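Putative phosphatase (Bacteroides thetaiotaomicron, PDB 3KYA) is a putative phosphatase that binds zinc and joins an immunoglobulin-like IPT/TIG domain to what appears to be a six-bladed beta-propeller. Local coordinates at residues I183-N194 with Y206-D214; I240-Q248 with W289-F300. All coordinates share one frame; numbering follows the deposited sequence. Where two conformers were deposited one is given.

How the contacts relate
Following the chain from its N terminus, contact 1 comes first and closes a hairpin, in which strand 188-193 turns back through loop 194-205 to pair with strand 206-211. The chain then adds strands 220-227 and 240-246 to complete the four-stranded antiparallel sheet. Contact 2 starts on that last strand and closes a longer excursion through strands 252-254, 261-265 and 270-274 and helix 276-284, the bulk of the next sheet. The two contacts are in series, neither nested nor crossing, with centres about 14 Å apart. They lie at opposite edges of one sheet and meet where Tyr-213 O and Gln-248 N probably form a hydrogen bond.

Contact 1: residues I183-N194 with Y206-D214; sequences IPTNRIRSIAFN and YMIVAIDYD. With EDO (1,2-ethanediol), chain B.
Asp-212 OD2 is gripped from several sides. Arg-189 NH1 donates to the anti lone pair of Asp-212 OD2 at 2.9 Å, and the hydroxyl O1 of a bound 1,2-ethanediol, probably from the crystallisation liquor, also donates to it. Arg-187 comes over the carboxylate instead, the two planes stacked 20° apart and Arg-187 NH2 3.5 Å from Asp-212 OD2. No N-H of Arg-187 points at OD2, so this direct pairing is one of charge; the diol O1, which accepts from Arg-187 NH2, bridges the two, while Arg-187 NE is paired with Asp-159. Arg-189 NH1 has a second acid partner in Glu-312. A leucine in place of Arg-189 would probably cost Asp-212 OD2 its hydrogen-bonded arginine, leaving only the stacked charge of Arg-187, and Glu-312 this mate.

A classic beta bulge brings Arg-189 round to the aspartate: Arg-189 N and, weakly, Ser-190 N both donate to Ala-210 O. Ser-190 OG packs 3.2 Å from Ala-210 CB and binds Ala-252 N. At the turn end, Asn-194 OD1 accepts from Tyr-206 N while its ND2 holds Asp-202 O.

Ile-211 fills the other end of the pairing. With CG1 between its backbone N and carbonyl carbon (chi1 69°), Ile-211 CD1 meets Ile-183 CG2 at 3.6 Å and also touches Thr-185 CG2, whereas its CG2 packs on Ile-188 CD1. Nearby, Pro-184 CG sits over one face of the Tyr-213 ring, 4.0 Å from the centroid, in a CH-pi contact. Ile-188, Ile-191 and Val-209 turn to one face, where they pack on strands 153-159 and 161-168. The whole is an antiparallel beta hairpin, consistent with the first two strands of a propeller blade, and its connecting loop carries the zinc ligands Asp-202 and Glu-205.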
loop_
_atom_site.group_PDB
_atom_site.type_symbol
_atom_site.label_atom_id
_atom_site.label_comp_id
_atom_site.label_asym_id
_atom_site.label_seq_id
_atom_site.Cartn_x
_atom_site.Cartn_y
_atom_site.Cartn_z
ATOM N N ILE A 183 46.768 7.127 -0.427
ATOM C CA ILE A 183 45.603 7.959 -0.808
ATOM C C ILE A 183 45.782 9.343 -0.171
ATOM O O ILE A 183 46.146 9.455 1.003
ATOM C CB ILE A 183 44.257 7.268 -0.457
ATOM C CG1 ILE A 183 44.097 6.029 -1.346
ATOM C CG2 ILE A 183 43.068 8.206 -0.665
ATOM C CD1 ILE A 183 42.761 5.292 -1.197
ATOM N N PRO A 184 45.565 10.417 -0.958
ATOM C CA PRO A 184 45.842 11.787 -0.515
ATOM C C PRO A 184 44.791 12.479 0.335
ATOM O O PRO A 184 44.897 13.686 0.569
ATOM C CB PRO A 184 45.971 12.544 -1.836
ATOM C CG PRO A 184 45.170 11.801 -2.788
ATOM C CD PRO A 184 45.163 10.369 -2.371
ATOM N N THR A 185 43.799 11.737 0.812
ATOM C CA THR A 185 42.742 12.328 1.599
ATOM C C THR A 185 42.082 11.275 2.473
ATOM O O THR A 185 42.258 10.068 2.251
ATOM C CB THR A 185 41.649 12.930 0.680
ATOM O OG1 THR A 185 40.610 13.499 1.483
ATOM C CG2 THR A 185 41.052 11.863 -0.211
ATOM N N ASN A 186 41.340 11.744 3.474
ATOM C CA ASN A 186 40.573 10.853 4.345
ATOM C C ASN A 186 39.085 10.817 3.937
ATOM O O ASN A 186 38.255 10.205 4.622
ATOM C CB ASN A 186 40.774 11.203 5.834
ATOM C CG ASN A 186 40.279 12.593 6.215
ATOM O OD1 ASN A 186 39.551 13.245 5.477
ATOM N ND2 ASN A 186 40.670 13.037 7.398
ATOM N N ARG A 187 38.764 11.462 2.812
ATOM C CA ARG A 187 37.397 11.492 2.291
ATOM C C ARG A 187 37.168 10.294 1.363
ATOM O O ARG A 187 37.218 10.426 0.141
ATOM C CB ARG A 187 37.128 12.803 1.546
ATOM C CG ARG A 187 37.324 14.067 2.384
ATOM C CD ARG A 187 36.592 15.234 1.753
ATOM N NE ARG A 187 35.154 14.978 1.792
ATOM C CZ ARG A 187 34.235 15.634 1.089
ATOM N NH1 ARG A 187 34.579 16.610 0.273
ATOM N NH2 ARG A 187 32.964 15.301 1.203
ATOM N N ILE A 188 36.913 9.128 1.955
ATOM C CA ILE A 188 36.679 7.885 1.210
ATOM C C ILE A 188 35.165 7.766 1.009
ATOM O O ILE A 188 34.400 7.856 1.968
ATOM C CB ILE A 188 37.266 6.658 1.951
ATOM C CG1 ILE A 188 38.675 6.955 2.489
ATOM C CG2 ILE A 188 37.245 5.403 1.046
ATOM C CD1 ILE A 188 39.723 7.404 1.441
ATOM N N ARG A 189 34.733 7.577 -0.239
ATOM C CA ARG A 189 33.310 7.644 -0.590
ATOM C C ARG A 189 32.574 6.342 -0.943
ATOM O O ARG A 189 31.363 6.251 -0.730
ATOM C CB ARG A 189 33.156 8.620 -1.763
ATOM C CG ARG A 189 33.646 10.064 -1.491
ATOM C CD ARG A 189 32.930 10.742 -0.313
ATOM N NE ARG A 189 31.469 10.652 -0.405
ATOM C CZ ARG A 189 30.620 11.637 -0.721
ATOM N NH1 ARG A 189 31.035 12.869 -0.988
ATOM N NH2 ARG A 189 29.311 11.389 -0.740
ATOM N N SER A 190 33.267 5.344 -1.483
ATOM C CA SER A 190 32.585 4.105 -1.864
ATOM C C SER A 190 33.522 2.950 -2.104
ATOM O O SER A 190 34.709 3.129 -2.401
ATOM C CB SER A 190 31.726 4.286 -3.129
ATOM O OG SER A 190 32.510 4.520 -4.289
ATOM N N ILE A 191 32.939 1.765 -1.963
ATOM C CA ILE A 191 33.615 0.506 -2.197
ATOM C C ILE A 191 32.797 -0.319 -3.184
ATOM O O ILE A 191 31.576 -0.481 -3.010
ATOM C CB ILE A 191 33.787 -0.302 -0.886
ATOM C CG1 ILE A 191 34.803 0.365 0.038
ATOM C CG2 ILE A 191 34.238 -1.736 -1.203
ATOM C CD1 ILE A 191 34.874 -0.267 1.457
ATOM N N ALA A 192 33.466 -0.819 -4.221
ATOM C CA ALA A 192 32.866 -1.721 -5.200
ATOM C C ALA A 192 33.890 -2.814 -5.519
ATOM O O ALA A 192 35.036 -2.756 -5.048
ATOM C CB ALA A 192 32.425 -0.970 -6.481
ATOM N N PHE A 193 33.463 -3.823 -6.270
ATOM C CA PHE A 193 34.320 -4.946 -6.670
ATOM C C PHE A 193 34.122 -5.258 -8.153
ATOM O O PHE A 193 33.001 -5.156 -8.661
ATOM C CB PHE A 193 34.014 -6.199 -5.833
ATOM C CG PHE A 193 34.308 -6.042 -4.360
ATOM C CD1 PHE A 193 33.346 -5.552 -3.496
ATOM C CD2 PHE A 193 35.537 -6.409 -3.830
ATOM C CE1 PHE A 193 33.613 -5.398 -2.137
ATOM C CE2 PHE A 193 35.808 -6.255 -2.466
ATOM C CZ PHE A 193 34.838 -5.744 -1.623
ATOM N N ASN A 194 35.187 -5.659 -8.857
ATOM C CA ASN A 194 35.034 -6.015 -10.270
ATOM C C ASN A 194 34.274 -7.324 -10.466
ATOM O O ASN A 194 34.294 -8.209 -9.598
ATOM C CB ASN A 194 36.397 -6.153 -10.977
ATOM C CG ASN A 194 37.181 -7.371 -10.502
ATOM O OD1 ASN A 194 37.628 -7.421 -9.366
ATOM N ND2 ASN A 194 37.371 -8.342 -11.388
ATOM N N TYR A 206 39.577 -7.466 -7.333
ATOM C CA TYR A 206 39.896 -6.074 -7.052
ATOM C C TYR A 206 38.782 -5.301 -6.345
ATOM O O TYR A 206 37.614 -5.339 -6.761
ATOM C CB TYR A 206 40.231 -5.342 -8.355
ATOM C CG TYR A 206 41.412 -5.954 -9.089
ATOM C CD1 TYR A 206 41.236 -7.037 -9.943
ATOM C CD2 TYR A 206 42.702 -5.469 -8.900
ATOM C CE1 TYR A 206 42.316 -7.617 -10.602
ATOM C CE2 TYR A 206 43.789 -6.047 -9.549
ATOM C CZ TYR A 206 43.586 -7.116 -10.401
ATOM O OH TYR A 206 44.660 -7.692 -11.050
HETATM N N MSE A 207 39.177 -4.599 -5.289
HETATM C CA MSE A 207 38.317 -3.660 -4.577
HETATM C C MSE A 207 38.543 -2.326 -5.265
HETATM O O MSE A 207 39.694 -1.933 -5.475
HETATM C CB MSE A 207 38.708 -3.571 -3.103
HETATM C CG MSE A 207 37.822 -2.621 -2.282
HETATM SE SE MSE A 207 38.424 -2.363 -0.443
HETATM C CE MSE A 207 37.925 -4.073 0.384
ATOM N N ILE A 208 37.453 -1.647 -5.631
ATOM C CA ILE A 208 37.498 -0.372 -6.339
ATOM C C ILE A 208 36.991 0.689 -5.370
ATOM O O ILE A 208 35.849 0.616 -4.911
ATOM C CB ILE A 208 36.648 -0.441 -7.632
ATOM C CG1 ILE A 208 37.208 -1.525 -8.575
ATOM C CG2 ILE A 208 36.612 0.927 -8.330
ATOM C CD1 ILE A 208 36.246 -2.015 -9.649
ATOM N N VAL A 209 37.846 1.655 -5.052
ATOM C CA VAL A 209 37.578 2.659 -4.040
ATOM C C VAL A 209 37.563 4.082 -4.581
ATOM O O VAL A 209 38.562 4.549 -5.147
ATOM C CB VAL A 209 38.654 2.587 -2.934
ATOM C CG1 VAL A 209 38.418 3.661 -1.875
ATOM C CG2 VAL A 209 38.688 1.194 -2.312
ATOM N N ALA A 210 36.433 4.772 -4.378
ATOM C CA ALA A 210 36.263 6.166 -4.798
ATOM C C ALA A 210 36.579 7.132 -3.648
ATOM O O ALA A 210 36.197 6.887 -2.496
ATOM C CB ALA A 210 34.805 6.407 -5.337
ATOM N N ILE A 211 37.278 8.229 -3.960
ATOM C CA ILE A 211 37.639 9.231 -2.965
ATOM C C ILE A 211 37.234 10.628 -3.474
ATOM O O ILE A 211 37.114 10.823 -4.674
ATOM C CB ILE A 211 39.146 9.201 -2.607
ATOM C CG1 ILE A 211 40.012 9.674 -3.791
ATOM C CG2 ILE A 211 39.547 7.798 -2.137
ATOM C CD1 ILE A 211 41.455 9.889 -3.429
ATOM N N ASP A 212 37.060 11.570 -2.550
ATOM C CA ASP A 212 36.553 12.941 -2.838
ATOM C C ASP A 212 37.685 13.937 -2.610
ATOM O O ASP A 212 37.969 14.324 -1.473
ATOM C CB ASP A 212 35.359 13.231 -1.921
ATOM C CG ASP A 212 34.456 14.355 -2.431
ATOM O OD1 ASP A 212 34.940 15.254 -3.152
ATOM O OD2 ASP A 212 33.242 14.320 -2.093
ATOM N N TYR A 213 38.327 14.365 -3.692
ATOM C CA TYR A 213 39.533 15.174 -3.585
ATOM C C TYR A 213 39.665 16.172 -4.732
ATOM O O TYR A 213 39.205 15.911 -5.842
ATOM C CB TYR A 213 40.727 14.196 -3.561
ATOM C CG TYR A 213 42.114 14.803 -3.474
ATOM C CD1 TYR A 213 42.542 15.454 -2.325
ATOM C CD2 TYR A 213 43.026 14.652 -4.520
ATOM C CE1 TYR A 213 43.823 15.991 -2.235
ATOM C CE2 TYR A 213 44.302 15.189 -4.444
ATOM C CZ TYR A 213 44.697 15.855 -3.300
ATOM O OH TYR A 213 45.968 16.385 -3.227
ATOM N N ASP A 214 40.267 17.324 -4.440
ATOM C CA ASP A 214 40.505 18.380 -5.443
ATOM C C ASP A 214 41.815 19.155 -5.188
ATOM O O ASP A 214 41.960 20.300 -5.625
ATOM C CB ASP A 214 39.315 19.352 -5.492
ATOM C CG ASP A 214 39.158 20.157 -4.218
ATOM O OD1 ASP A 214 40.034 20.061 -3.329
ATOM O OD2 ASP A 214 38.161 20.898 -4.108
HETATM C C1 EDO B . 31.405 17.328 -2.410
HETATM O O1 EDO B . 31.866 16.363 -1.448
HETATM C C2 EDO B . 32.535 17.701 -3.365
HETATM O O2 EDO B . 32.747 16.672 -4.334
HETATM O O HOH W 1 39.661 15.741 -0.043
HETATM O O HOH W 2 33.767 2.420 -5.447
#

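Contact 2: residues I240-Q248 with W289-F300; sequences IQLIAAYKQ and WDPIVKNNPNTF
A single backbone bridge joins Ala-245 to Ile-292, with Ala-245 N donating to Pro-291 O at 2.8 Å and Val-293 N to Ala-245 O at 3.0 Å, so that the loop runs briefly in the same direction as the strand. A water extends the join, donating to Ala-245 O and accepting from Lys-294 N. Two residues before Ala-245, Trp-289 holds Ile-243 O by a nearly straight bond from NE1 (3.0 Å, 168°). The oxygen lies close to the indole plane, whereas the N-H reaches it well off the C=O direction (117° at the oxygen). The edge of the Phe-300 ring comes to the same acceptor, CE1 lying 3.4 Å from Ile-243 O. Leu-242 CD2 meets Pro-291 CG at 3.7 Å, the two side chains crossing at about a right angle. Val-293 is wedged between partners: its CB packs 4.0 Å from Tyr-246 CB, while CG2 lies over one face of the Phe-300 ring, toward its rim. An Asx turn, Asp-290 OD1 accepting from Ile-292 N, shapes the loop. Loop 289-300 borders the edge strand 240-246, whose other side pairs with strand 220-227; Trp-289 meets Tyr-279 of helix 276-284 edge-to-face, and Val-293 reaches Phe-263 of strand 261-265.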
loop_
_atom_site.group_PDB
_atom_site.type_symbol
_atom_site.label_atom_id
_atom_site.label_comp_id
_atom_site.label_asym_id
_atom_site.label_seq_id
_atom_site.Cartn_x
_atom_site.Cartn_y
_atom_site.Cartn_z
ATOM N N ILE A 240 48.115 -1.394 -4.725
ATOM C CA ILE A 240 47.113 -0.341 -4.938
ATOM C C ILE A 240 47.564 0.560 -6.096
ATOM O O ILE A 240 48.721 0.982 -6.139
ATOM C CB ILE A 240 46.838 0.471 -3.640
ATOM C CG1 ILE A 240 45.863 1.624 -3.907
ATOM C CG2 ILE A 240 48.129 1.020 -3.031
ATOM C CD1 ILE A 240 45.335 2.277 -2.643
ATOM N N GLN A 241 46.659 0.814 -7.044
ATOM C CA GLN A 241 46.958 1.640 -8.210
ATOM C C GLN A 241 45.860 2.675 -8.472
ATOM O O GLN A 241 44.672 2.416 -8.216
ATOM C CB GLN A 241 47.120 0.763 -9.461
ATOM C CG GLN A 241 48.194 -0.328 -9.363
ATOM C CD GLN A 241 49.599 0.223 -9.228
ATOM O OE1 GLN A 241 49.869 1.358 -9.622
ATOM N NE2 GLN A 241 50.503 -0.580 -8.680
ATOM N N LEU A 242 46.272 3.840 -8.969
ATOM C CA LEU A 242 45.360 4.909 -9.347
ATOM C C LEU A 242 44.793 4.547 -10.710
ATOM O O LEU A 242 45.553 4.306 -11.651
ATOM C CB LEU A 242 46.103 6.246 -9.412
ATOM C CG LEU A 242 45.307 7.482 -9.824
ATOM C CD1 LEU A 242 44.182 7.778 -8.815
ATOM C CD2 LEU A 242 46.233 8.694 -9.983
ATOM N N ILE A 243 43.468 4.500 -10.827
ATOM C CA ILE A 243 42.849 4.116 -12.096
ATOM C C ILE A 243 42.113 5.274 -12.806
ATOM O O ILE A 243 41.915 5.224 -14.022
ATOM C CB ILE A 243 41.911 2.889 -11.904
ATOM C CG1 ILE A 243 41.669 2.171 -13.233
ATOM C CG2 ILE A 243 40.595 3.301 -11.253
ATOM C CD1 ILE A 243 40.859 0.896 -13.092
ATOM N N ALA A 244 41.704 6.300 -12.059
ATOM C CA ALA A 244 41.025 7.461 -12.643
ATOM C C ALA A 244 41.240 8.707 -11.792
ATOM O O ALA A 244 41.183 8.656 -10.560
ATOM C CB ALA A 244 39.535 7.187 -12.829
ATOM N N ALA A 245 41.501 9.823 -12.466
ATOM C CA ALA A 245 41.712 11.104 -11.806
ATOM C C ALA A 245 41.054 12.253 -12.570
ATOM O O ALA A 245 41.429 12.526 -13.715
ATOM C CB ALA A 245 43.211 11.393 -11.658
ATOM N N TYR A 246 40.060 12.882 -11.940
ATOM C CA TYR A 246 39.466 14.120 -12.455
ATOM C C TYR A 246 39.412 15.080 -11.260
ATOM O O TYR A 246 40.305 15.919 -11.109
ATOM C CB TYR A 246 38.109 13.910 -13.136
ATOM C CG TYR A 246 37.574 15.211 -13.695
ATOM C CD1 TYR A 246 38.184 15.809 -14.797
ATOM C CD2 TYR A 246 36.503 15.862 -13.106
ATOM C CE1 TYR A 246 37.729 17.014 -15.312
ATOM C CE2 TYR A 246 36.031 17.079 -13.620
ATOM C CZ TYR A 246 36.657 17.647 -14.720
ATOM O OH TYR A 246 36.212 18.843 -15.240
ATOM N N LYS A 247 38.390 14.934 -10.419
ATOM C CA LYS A 247 38.245 15.667 -9.161
ATOM C C LYS A 247 36.847 15.481 -8.596
ATOM O O LYS A 247 35.909 15.166 -9.330
ATOM C CB LYS A 247 38.499 17.178 -9.295
ATOM C CG LYS A 247 37.543 17.917 -10.215
ATOM C CD LYS A 247 37.841 19.421 -10.226
ATOM C CE LYS A 247 36.986 20.127 -11.232
ATOM N NZ LYS A 247 37.226 21.603 -11.267
ATOM N N GLN A 248 36.722 15.689 -7.293
ATOM C CA GLN A 248 35.424 15.708 -6.618
ATOM C C GLN A 248 34.508 14.516 -6.906
ATOM O O GLN A 248 33.300 14.675 -7.144
ATOM C CB GLN A 248 34.714 17.018 -6.993
ATOM C CG GLN A 248 35.507 18.248 -6.603
ATOM C CD GLN A 248 34.819 19.527 -7.003
ATOM O OE1 GLN A 248 34.514 19.742 -8.171
ATOM N NE2 GLN A 248 34.572 20.382 -6.035
ATOM N N TRP A 289 49.640 3.207 -17.733
ATOM C CA TRP A 289 48.256 3.661 -17.686
ATOM C C TRP A 289 48.211 5.147 -17.345
ATOM O O TRP A 289 48.877 5.583 -16.403
ATOM C CB TRP A 289 47.472 2.864 -16.647
ATOM C CG TRP A 289 46.029 3.279 -16.515
ATOM C CD1 TRP A 289 45.457 3.948 -15.472
ATOM C CD2 TRP A 289 44.987 3.046 -17.465
ATOM N NE1 TRP A 289 44.109 4.135 -15.709
ATOM C CE2 TRP A 289 43.795 3.584 -16.924
ATOM C CE3 TRP A 289 44.937 2.416 -18.713
ATOM C CZ2 TRP A 289 42.577 3.528 -17.600
ATOM C CZ3 TRP A 289 43.728 2.356 -19.381
ATOM C CH2 TRP A 289 42.558 2.908 -18.818
ATOM N N ASP A 290 47.443 5.919 -18.117
ATOM C CA ASP A 290 47.248 7.346 -17.852
ATOM C C ASP A 290 45.855 7.520 -17.228
ATOM O O ASP A 290 44.843 7.362 -17.926
ATOM C CB ASP A 290 47.361 8.183 -19.132
ATOM C CG ASP A 290 47.255 9.687 -18.873
ATOM O OD1 ASP A 290 47.111 10.112 -17.706
ATOM O OD2 ASP A 290 47.332 10.464 -19.852
ATOM N N PRO A 291 45.798 7.859 -15.924
ATOM C CA PRO A 291 44.512 8.025 -15.234
ATOM C C PRO A 291 43.864 9.407 -15.394
ATOM O O PRO A 291 42.734 9.606 -14.937
ATOM C CB PRO A 291 44.898 7.815 -13.773
ATOM C CG PRO A 291 46.278 8.396 -13.686
ATOM C CD PRO A 291 46.929 8.115 -15.014
ATOM N N ILE A 292 44.567 10.353 -16.023
ATOM C CA ILE A 292 44.043 11.708 -16.209
ATOM C C ILE A 292 42.849 11.674 -17.170
ATOM O O ILE A 292 43.013 11.599 -18.384
ATOM C CB ILE A 292 45.137 12.687 -16.716
ATOM C CG1 ILE A 292 46.311 12.755 -15.728
ATOM C CG2 ILE A 292 44.566 14.080 -16.915
ATOM C CD1 ILE A 292 45.922 13.170 -14.323
ATOM N N VAL A 293 41.644 11.722 -16.606
ATOM C CA VAL A 293 40.397 11.659 -17.365
ATOM C C VAL A 293 40.301 12.679 -18.510
ATOM O O VAL A 293 39.982 12.316 -19.643
ATOM C CB VAL A 293 39.165 11.823 -16.417
ATOM C CG1 VAL A 293 37.889 12.018 -17.209
ATOM C CG2 VAL A 293 39.034 10.605 -15.480
ATOM N N LYS A 294 40.601 13.937 -18.217
ATOM C CA LYS A 294 40.468 15.004 -19.224
ATOM C C LYS A 294 41.283 14.773 -20.509
ATOM O O LYS A 294 40.850 15.159 -21.598
ATOM C CB LYS A 294 40.819 16.361 -18.605
ATOM C CG LYS A 294 42.283 16.541 -18.232
ATOM C CD LYS A 294 42.526 17.911 -17.622
ATOM C CE LYS A 294 44.015 18.222 -17.514
ATOM N NZ LYS A 294 44.263 19.588 -16.966
ATOM N N ASN A 295 42.444 14.136 -20.394
ATOM C CA ASN A 295 43.298 13.894 -21.560
ATOM C C ASN A 295 42.946 12.651 -22.369
ATOM O O ASN A 295 43.546 12.411 -23.416
ATOM C CB ASN A 295 44.767 13.794 -21.122
ATOM C CG ASN A 295 45.294 15.090 -20.532
ATOM O OD1 ASN A 295 44.686 16.154 -20.673
ATOM N ND2 ASN A 295 46.437 15.006 -19.868
ATOM N N ASN A 296 41.992 11.856 -21.892
ATOM C CA ASN A 296 41.632 10.613 -22.563
ATOM C C ASN A 296 40.127 10.443 -22.646
ATOM O O ASN A 296 39.560 9.566 -21.988
ATOM C CB ASN A 296 42.249 9.437 -21.811
ATOM C CG ASN A 296 43.762 9.488 -21.782
ATOM O OD1 ASN A 296 44.420 9.145 -22.757
ATOM N ND2 ASN A 296 44.321 9.856 -20.633
ATOM N N PRO A 297 39.464 11.278 -23.464
ATOM C CA PRO A 297 38.000 11.229 -23.552
ATOM C C PRO A 297 37.408 9.969 -24.164
ATOM O O PRO A 297 36.239 9.683 -23.917
ATOM C CB PRO A 297 37.649 12.463 -24.416
ATOM C CG PRO A 297 38.891 12.792 -25.144
ATOM C CD PRO A 297 40.033 12.371 -24.275
ATOM N N ASN A 298 38.181 9.232 -24.958
ATOM C CA ASN A 298 37.697 7.985 -25.554
ATOM C C ASN A 298 37.696 6.810 -24.572
ATOM O O ASN A 298 36.888 5.895 -24.726
ATOM C CB ASN A 298 38.520 7.595 -26.791
ATOM C CG ASN A 298 38.251 8.482 -27.994
ATOM O OD1 ASN A 298 37.223 9.160 -28.079
ATOM N ND2 ASN A 298 39.165 8.454 -28.954
ATOM N N THR A 299 38.591 6.823 -23.578
ATOM C CA THR A 299 38.694 5.742 -22.584
ATOM C C THR A 299 37.828 6.004 -21.332
ATOM O O THR A 299 37.204 5.087 -20.787
ATOM C CB THR A 299 40.165 5.523 -22.188
ATOM O OG1 THR A 299 40.671 6.691 -21.531
ATOM C CG2 THR A 299 41.009 5.240 -23.428
ATOM N N PHE A 300 37.800 7.257 -20.871
ATOM C CA PHE A 300 36.961 7.661 -19.734
ATOM C C PHE A 300 35.829 8.448 -20.370
ATOM O O PHE A 300 35.848 9.680 -20.392
ATOM C CB PHE A 300 37.712 8.527 -18.730
ATOM C CG PHE A 300 38.957 7.889 -18.189
ATOM C CD1 PHE A 300 38.894 7.044 -17.089
ATOM C CD2 PHE A 300 40.188 8.127 -18.782
ATOM C CE1 PHE A 300 40.045 6.448 -16.589
ATOM C CE2 PHE A 300 41.339 7.538 -18.290
ATOM C CZ PHE A 300 41.271 6.698 -17.193
HETATM O O HOH W 3 41.503 14.850 -15.313
#